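Putative glucose-6-phosphate 1-epimerase (Salmonella typhimurium, PDB 2HTA) probably interconverts the alpha and beta anomers of glucose 6-phosphate and related hexose 6-phosphates, as a hexose-6-phosphate 1-epimerase. Local coordinates at residues Gly111-Asn115 with Leu116-Leu120; Val184-Ile187 with Ala188-Lys191. All coordinates share one frame; numbering follows the deposited sequence.

Contact 1 (Gly111-Asn115 with Leu116-Leu120); sequences GFARN and LPWAL
Trp118 overlaps Ala113 with CZ2, the corner of its six-membered ring nearest NE1, 4.0 Å from Ala113 CB, and the same edge of the indole carries the polar half of the contact. Its NE1 donates to Ala113 O over 3.0 Å, and the N-H...O angle of 175° makes this an almost straight bond. The acceptor lies in the plane of the indole, but the donor stands 37° above the plane of the Ala113 carbonyl. Trp118 reaches back along the chain because CG sits beside its own backbone N and opposite the carbonyl carbon (chi1 -60°). Ala113 O also receives a weak bond from Leu116 N, at 3.5 Å, so one buried residue's carbonyl serves two donors.

The chain makes two overlapping type I turns here. The first is closed by Asn115 N to Phe112 O at 3.1 Å, the second by the weak Leu116 bond, and they lead, through the extended residues 116-118, toward strand 119-125 at the margin of the mutarotase-type beta-sandwich. In the apolar part of the contact, Leu116 CD1 approaches the Phe112 ring obliquely, 3.8 Å from CD2. Leu116 CG also comes within 3.6 Å of the carbonyl oxygen Phe112 O. Tyr145 meets the Phe112 ring edge-to-face, while Leu136 of strand 130-137 touches Ala113, Leu116 and Trp118 alike. Arg114, a substrate-binding residue by similarity, has its guanidinium NH2 bonded to Ser109 O, and Asn115 ND2 is bonded to Gly85 O.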
loop_
_atom_site.group_PDB
_atom_site.type_symbol
_atom_site.label_atom_id
_atom_site.label_comp_id
_atom_site.label_asym_id
_atom_site.label_seq_id
_atom_site.Cartn_x
_atom_site.Cartn_y
_atom_site.Cartn_z
ATOM N N GLY A 111 -11.893 2.555 -4.310
ATOM C CA GLY A 111 -12.027 2.021 -5.664
ATOM C C GLY A 111 -12.415 0.571 -5.774
ATOM O O GLY A 111 -13.055 0.012 -4.861
ATOM N N PHE A 112 -12.004 -0.067 -6.868
ATOM C CA PHE A 112 -12.291 -1.503 -7.066
ATOM C C PHE A 112 -11.068 -2.321 -7.550
ATOM O O PHE A 112 -11.118 -3.547 -7.609
ATOM C CB PHE A 112 -13.494 -1.680 -8.000
ATOM C CG PHE A 112 -13.316 -1.035 -9.330
ATOM C CD1 PHE A 112 -13.972 0.159 -9.610
ATOM C CD2 PHE A 112 -12.475 -1.586 -10.301
ATOM C CE1 PHE A 112 -13.836 0.759 -10.848
ATOM C CE2 PHE A 112 -12.335 -0.981 -11.562
ATOM C CZ PHE A 112 -13.007 0.230 -11.817
ATOM N N ALA A 113 -9.976 -1.641 -7.897
ATOM C CA ALA A 113 -8.782 -2.391 -8.392
ATOM C C ALA A 113 -8.197 -3.369 -7.368
ATOM O O ALA A 113 -7.679 -4.420 -7.739
ATOM C CB ALA A 113 -7.740 -1.392 -8.856
ATOM N N ARG A 114 -8.347 -3.067 -6.077
ATOM C CA ARG A 114 -7.771 -3.910 -4.997
ATOM C C ARG A 114 -8.568 -5.186 -4.803
ATOM O O ARG A 114 -8.180 -6.094 -4.036
ATOM C CB ARG A 114 -7.659 -3.106 -3.708
ATOM C CG ARG A 114 -9.022 -2.600 -3.132
ATOM C CD ARG A 114 -8.711 -1.772 -1.930
ATOM N NE ARG A 114 -9.904 -1.299 -1.245
ATOM C CZ ARG A 114 -9.995 -1.116 0.056
ATOM N NH1 ARG A 114 -8.970 -1.411 0.860
ATOM N NH2 ARG A 114 -11.154 -0.660 0.582
ATOM N N ASN A 115 -9.744 -5.237 -5.448
ATOM C CA ASN A 115 -10.658 -6.386 -5.298
ATOM C C ASN A 115 -10.603 -7.381 -6.450
ATOM O O ASN A 115 -11.141 -8.512 -6.332
ATOM C CB ASN A 115 -12.124 -5.897 -5.185
ATOM C CG ASN A 115 -12.333 -4.882 -4.072
ATOM O OD1 ASN A 115 -12.219 -3.655 -4.282
ATOM N ND2 ASN A 115 -12.586 -5.372 -2.871
ATOM N N LEU A 116 -9.921 -7.042 -7.524
ATOM C CA LEU A 116 -9.943 -7.859 -8.753
ATOM C C LEU A 116 -8.598 -8.544 -9.013
ATOM O O LEU A 116 -7.566 -8.028 -8.584
ATOM C CB LEU A 116 -10.280 -6.960 -9.953
ATOM C CG LEU A 116 -11.631 -6.248 -9.874
ATOM C CD1 LEU A 116 -11.687 -5.241 -11.051
ATOM C CD2 LEU A 116 -12.762 -7.312 -9.981
ATOM N N PRO A 117 -8.618 -9.701 -9.721
ATOM C CA PRO A 117 -7.397 -10.389 -10.036
ATOM C C PRO A 117 -6.643 -9.680 -11.132
ATOM O O PRO A 117 -7.217 -9.394 -12.196
ATOM C CB PRO A 117 -7.884 -11.773 -10.507
ATOM C CG PRO A 117 -9.358 -11.549 -10.980
ATOM C CD PRO A 117 -9.830 -10.424 -10.182
ATOM N N TRP A 118 -5.369 -9.394 -10.863
ATOM C CA TRP A 118 -4.424 -8.869 -11.885
ATOM C C TRP A 118 -3.530 -9.987 -12.442
ATOM O O TRP A 118 -3.221 -10.960 -11.757
ATOM C CB TRP A 118 -3.462 -7.828 -11.306
ATOM C CG TRP A 118 -4.080 -6.583 -10.702
ATOM C CD1 TRP A 118 -5.160 -6.528 -9.845
ATOM C CD2 TRP A 118 -3.601 -5.237 -10.840
ATOM N NE1 TRP A 118 -5.389 -5.220 -9.458
ATOM C CE2 TRP A 118 -4.454 -4.400 -10.045
ATOM C CE3 TRP A 118 -2.573 -4.650 -11.574
ATOM C CZ2 TRP A 118 -4.259 -2.995 -9.922
ATOM C CZ3 TRP A 118 -2.370 -3.238 -11.456
ATOM C CH2 TRP A 118 -3.217 -2.428 -10.654
ATOM N N ALA A 119 -3.056 -9.791 -13.660
ATOM C CA ALA A 119 -2.191 -10.794 -14.296
ATOM C C ALA A 119 -0.760 -10.394 -13.948
ATOM O O ALA A 119 -0.461 -9.223 -13.871
ATOM C CB ALA A 119 -2.417 -10.761 -15.841
ATOM N N LEU A 120 0.098 -11.354 -13.724
ATOM C CA LEU A 120 1.514 -11.058 -13.692
ATOM C C LEU A 120 2.023 -11.109 -15.108
ATOM O O LEU A 120 2.192 -12.196 -15.717
ATOM C CB LEU A 120 2.213 -12.059 -12.783
ATOM C CG LEU A 120 3.755 -12.077 -12.818
ATOM C CD1 LEU A 120 4.219 -10.705 -12.275
ATOM C CD2 LEU A 120 4.378 -13.177 -11.950
#

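Contact 2 (Val184-Ile187 with Ala188-Lys191); sequences VGDI and ANVK
The Asp186 carboxylate receives Ala188 N above its plane, 47° out of it, with OD1 accepting at 3.0 Å; Ala188 CB sits beside the same oxygen at 3.3 Å. Water bridges OD2 to ND2 of the second flat group, the Asn189 amide, through a longer, 3.3 Å bond on the aspartate side. The other end of that amide, OD1, can be reached by a further water, which accepts from Asp186 N. Thr239 OG1 is another partner of Asn189 ND2.

Asp186 thus forms an Asx turn at the start of the short 3-10 segment. Its own carbonyl takes Asn189 N at 3.0 Å, and Ile187 O takes Val190 N at 3.0 Å, the i to i+3 pattern of a 3-10 turn. A third water lies within bonding distance of both Ile187 O and Val190 O. With CG set between its backbone N and carbonyl carbon (chi1 63°), Asn189 folds its amide back to bring CG within 3.5 Å of Asp186 O.

Below these polar groups, Val190 CG2 meets Val184 CB at 3.7 Å, the two side chains crossing at about a right angle. Both valines rest on Ile235 of strand 232-237, and Ile187 packs on Val279 of strand 278-286, as the loop passes from strand 172-183 of one sheet to strand 191-193 of another.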
loop_
_atom_site.group_PDB
_atom_site.type_symbol
_atom_site.label_atom_id
_atom_site.label_comp_id
_atom_site.label_asym_id
_atom_site.label_seq_id
_atom_site.Cartn_x
_atom_site.Cartn_y
_atom_site.Cartn_z
ATOM N N VAL A 184 5.776 -1.066 12.615
ATOM C CA VAL A 184 6.459 -0.263 13.642
ATOM C C VAL A 184 6.497 -1.026 14.962
ATOM O O VAL A 184 5.646 -1.892 15.209
ATOM C CB VAL A 184 5.861 1.164 13.863
ATOM C CG1 VAL A 184 5.952 1.971 12.574
ATOM C CG2 VAL A 184 4.417 1.119 14.359
ATOM N N GLY A 185 7.474 -0.704 15.807
ATOM C CA GLY A 185 7.547 -1.395 17.126
ATOM C C GLY A 185 6.407 -1.054 18.050
ATOM O O GLY A 185 5.794 -1.948 18.681
ATOM N N ASP A 186 6.118 0.236 18.145
ATOM C CA ASP A 186 5.040 0.713 18.993
ATOM C C ASP A 186 4.530 2.057 18.529
ATOM O O ASP A 186 5.240 3.070 18.602
ATOM C CB ASP A 186 5.614 0.880 20.396
ATOM C CG ASP A 186 4.575 1.257 21.436
ATOM O OD1 ASP A 186 3.450 1.682 21.117
ATOM O OD2 ASP A 186 4.919 1.094 22.616
ATOM N N ILE A 187 3.265 2.107 18.147
ATOM C CA ILE A 187 2.729 3.334 17.562
ATOM C C ILE A 187 2.843 4.539 18.524
ATOM O O ILE A 187 2.961 5.695 18.104
ATOM C CB ILE A 187 1.259 3.122 17.154
ATOM C CG1 ILE A 187 0.686 4.365 16.469
ATOM C CG2 ILE A 187 0.427 2.748 18.368
ATOM C CD1 ILE A 187 1.266 4.668 15.068
ATOM N N ALA A 188 2.818 4.259 19.825
ATOM C CA ALA A 188 2.838 5.295 20.842
ATOM C C ALA A 188 4.138 6.083 20.794
ATOM O O ALA A 188 4.180 7.218 21.252
ATOM C CB ALA A 188 2.641 4.674 22.268
ATOM N N ASN A 189 5.217 5.523 20.267
ATOM C CA ASN A 189 6.391 6.385 20.160
ATOM C C ASN A 189 6.700 6.875 18.739
ATOM O O ASN A 189 7.687 7.602 18.536
ATOM C CB ASN A 189 7.657 5.774 20.781
ATOM C CG ASN A 189 8.093 4.509 20.096
ATOM O OD1 ASN A 189 8.314 4.474 18.863
ATOM N ND2 ASN A 189 8.229 3.450 20.884
ATOM N N VAL A 190 5.883 6.464 17.774
ATOM C CA VAL A 190 6.193 6.762 16.368
ATOM C C VAL A 190 5.977 8.242 16.107
ATOM O O VAL A 190 5.019 8.815 16.579
ATOM C CB VAL A 190 5.317 5.904 15.417
ATOM C CG1 VAL A 190 5.416 6.434 13.980
ATOM C CG2 VAL A 190 5.782 4.476 15.489
ATOM N N LYS A 191 6.908 8.875 15.410
ATOM C CA LYS A 191 6.606 10.132 14.760
ATOM C C LYS A 191 6.995 10.073 13.287
ATOM O O LYS A 191 7.959 9.347 12.870
ATOM C CB LYS A 191 7.239 11.318 15.479
ATOM C CG LYS A 191 8.748 11.240 15.503
ATOM C CD LYS A 191 9.351 12.151 16.619
ATOM C CE LYS A 191 10.883 11.960 16.634
ATOM N NZ LYS A 191 11.677 12.994 17.443
HETATM O O HOH W 1 7.631 2.294 17.230
HETATM O O HOH W 2 7.241 3.233 23.560
HETATM O O HOH W 3 3.064 8.538 18.249
#

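Overall arrangement
Contact 1 and contact 2 are two tight local turns of one beta-sandwich, at different distances from the proposed active site. They lie on opposite sides of the chain's centre, their own centres 31 Å apart and their nearest atoms about 19 Å apart, and do not touch. Contact 1 is the closer: the side chain of Arg114 is about 6 Å from those of Arg89, which binds substrate by similarity, and His179, a proposed active-site residue. In contact 2 the side chain of Ile187 is about 12 Å from those of Glu282, also proposed for the active site, and Asp223, substrate-binding by similarity. Strand 172-183, which carries His179, leads directly into residues 184-191.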